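Local atomic coordinates of protein insensitive (Drosophila melanogaster, PDB entry 4IX7), a protein that represses transcription of neural development genes, binding a palindromic DNA site through its BEN domain, and serves as a corepressor that inhibits Notch signalling. Residues 8-13 / 73-78. Numbering follows the deposited sequence.
Sequences GPNNTC and IQDIIF
A buried carboxylate holds a β-hairpin loop against a helix here: D75 of helix 70-84 reaches into the turn that joins strands 4-6 and 13-15 of the BEN domain. The loop starts as a type I turn, G8 to N11, closed by N11 N to G8 O at 3.0 Å. D75 carries CG beside its own backbone N (chi1 -81°), which sets the carboxylate toward the loop, where one oxygen serves N10 and the other T12. D75 OD1 accepts from the backbone N of N10 at 2.9 Å through its syn lone pair, in a nearly straight bond (164°). D75 OD2 works from its anti side and is gripped twice by T12, by the backbone N at 2.9 Å and by the hydroxyl OG1 at 2.7 Å; that hydroxyl donates. Beside this, N10 turns its side chain toward the helix. Its ND2 bonds Q74 OE1 at 2.9 Å and also reaches G71 O, nearer the start of the helix. Q74 OE1 lies in the plane of the N10 amide, whereas ND2 stands well above the carbonyl plane of Q74, not on a lone pair. Next to the carboxylate, P9 lays CD over one face of the F78 ring, 3.7 Å from the centroid, a CH-pi contact; H82 stacks on the same ring. An alanine in place of D75 would remove all three carboxylate bonds, and would probably loosen the loop from the helix. Within the two segments the carboxylate is satisfied by two backbone N-H groups and a hydroxyl, all donors, a setting that would probably favour the ionised form.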
loop_
_atom_site.group_PDB
_atom_site.type_symbol
_atom_site.label_atom_id
_atom_site.label_comp_id
_atom_site.label_asym_id
_atom_site.label_seq_id
_atom_site.Cartn_x
_atom_site.Cartn_y
_atom_site.Cartn_z
ATOM N N GLY C 8 -22.451 -9.842 -3.449
ATOM C CA GLY C 8 -21.842 -9.742 -4.765
ATOM C C GLY C 8 -22.297 -10.834 -5.702
ATOM O O GLY C 8 -23.086 -11.696 -5.316
ATOM N N PRO C 9 -21.792 -10.805 -6.940
ATOM C CA PRO C 9 -22.243 -11.743 -7.980
ATOM C C PRO C 9 -22.076 -13.232 -7.663
ATOM O O PRO C 9 -22.751 -14.044 -8.299
ATOM C CB PRO C 9 -21.405 -11.352 -9.209
ATOM C CG PRO C 9 -20.313 -10.453 -8.693
ATOM C CD PRO C 9 -20.845 -9.802 -7.455
ATOM N N ASN C 10 -21.205 -13.596 -6.726
ATOM C CA ASN C 10 -21.013 -15.009 -6.397
ATOM C C ASN C 10 -21.876 -15.474 -5.228
ATOM O O ASN C 10 -21.729 -16.595 -4.736
ATOM C CB ASN C 10 -19.532 -15.320 -6.150
ATOM C CG ASN C 10 -18.668 -14.975 -7.343
ATOM O OD1 ASN C 10 -19.042 -15.235 -8.492
ATOM N ND2 ASN C 10 -17.517 -14.366 -7.086
ATOM N N ASN C 11 -22.780 -14.599 -4.797
ATOM C CA ASN C 11 -23.734 -14.906 -3.735
ATOM C C ASN C 11 -23.096 -15.227 -2.374
ATOM O O ASN C 11 -23.638 -15.995 -1.577
ATOM C CB ASN C 11 -24.714 -16.010 -4.171
ATOM C CG ASN C 11 -25.942 -16.103 -3.272
ATOM O OD1 ASN C 11 -26.327 -17.194 -2.839
ATOM N ND2 ASN C 11 -26.551 -14.961 -2.981
ATOM N N THR C 12 -21.952 -14.610 -2.090
ATOM C CA THR C 12 -21.430 -14.654 -0.733
ATOM C C THR C 12 -22.361 -13.786 0.103
ATOM O O THR C 12 -22.690 -12.664 -0.294
ATOM C CB THR C 12 -20.009 -14.078 -0.666
ATOM O OG1 THR C 12 -19.174 -14.781 -1.599
ATOM C CG2 THR C 12 -19.435 -14.222 0.741
ATOM N N CYS C 13 -22.798 -14.310 1.244
ATOM C CA CYS C 13 -23.780 -13.609 2.070
ATOM C C CYS C 13 -23.302 -13.304 3.481
ATOM O O CYS C 13 -22.433 -13.992 4.029
ATOM C CB CYS C 13 -25.075 -14.419 2.158
ATOM S SG CYS C 13 -25.912 -14.643 0.569
ATOM N N ILE C 73 -13.656 -13.500 -1.996
ATOM C CA ILE C 73 -12.864 -12.278 -2.047
ATOM C C ILE C 73 -13.394 -11.350 -3.138
ATOM O O ILE C 73 -13.526 -10.148 -2.921
ATOM C CB ILE C 73 -11.368 -12.589 -2.240
ATOM C CG1 ILE C 73 -10.811 -13.230 -0.964
ATOM C CG2 ILE C 73 -10.577 -11.320 -2.565
ATOM C CD1 ILE C 73 -11.086 -12.443 0.289
ATOM N N GLN C 74 -13.724 -11.917 -4.298
ATOM C CA GLN C 74 -14.287 -11.133 -5.393
ATOM C C GLN C 74 -15.564 -10.426 -4.940
ATOM O O GLN C 74 -15.787 -9.264 -5.277
ATOM C CB GLN C 74 -14.586 -12.026 -6.596
ATOM C CG GLN C 74 -14.918 -11.252 -7.855
ATOM C CD GLN C 74 -15.352 -12.157 -8.999
ATOM O OE1 GLN C 74 -15.453 -13.377 -8.840
ATOM N NE2 GLN C 74 -15.614 -11.562 -10.158
ATOM N N ASP C 75 -16.384 -11.118 -4.154
ATOM C CA ASP C 75 -17.620 -10.523 -3.656
ATOM C C ASP C 75 -17.361 -9.403 -2.656
ATOM O O ASP C 75 -18.052 -8.381 -2.674
ATOM C CB ASP C 75 -18.531 -11.582 -3.037
ATOM C CG ASP C 75 -19.321 -12.351 -4.084
ATOM O OD1 ASP C 75 -19.304 -11.951 -5.271
ATOM O OD2 ASP C 75 -19.966 -13.347 -3.702
ATOM N N ILE C 76 -16.372 -9.592 -1.784
ATOM C CA ILE C 76 -16.026 -8.552 -0.824
ATOM C C ILE C 76 -15.556 -7.309 -1.560
ATOM O O ILE C 76 -15.966 -6.196 -1.234
ATOM C CB ILE C 76 -14.953 -9.032 0.171
ATOM C CG1 ILE C 76 -15.558 -10.101 1.090
ATOM C CG2 ILE C 76 -14.389 -7.856 0.986
ATOM C CD1 ILE C 76 -14.532 -10.809 1.942
ATOM N N ILE C 77 -14.716 -7.499 -2.572
ATOM C CA ILE C 77 -14.231 -6.375 -3.371
ATOM C C ILE C 77 -15.398 -5.697 -4.083
ATOM O O ILE C 77 -15.496 -4.473 -4.093
ATOM C CB ILE C 77 -13.162 -6.824 -4.379
ATOM C CG1 ILE C 77 -11.905 -7.285 -3.639
ATOM C CG2 ILE C 77 -12.828 -5.700 -5.337
ATOM C CD1 ILE C 77 -10.890 -8.004 -4.546
ATOM N N PHE C 78 -16.298 -6.494 -4.650
ATOM C CA PHE C 78 -17.484 -5.942 -5.296
ATOM C C PHE C 78 -18.274 -5.051 -4.342
ATOM O O PHE C 78 -18.602 -3.907 -4.675
ATOM C CB PHE C 78 -18.382 -7.061 -5.836
ATOM C CG PHE C 78 -19.615 -6.561 -6.532
ATOM C CD1 PHE C 78 -19.613 -6.353 -7.902
ATOM C CD2 PHE C 78 -20.780 -6.310 -5.820
ATOM C CE1 PHE C 78 -20.748 -5.895 -8.550
ATOM C CE2 PHE C 78 -21.919 -5.847 -6.462
ATOM C CZ PHE C 78 -21.902 -5.643 -7.830
#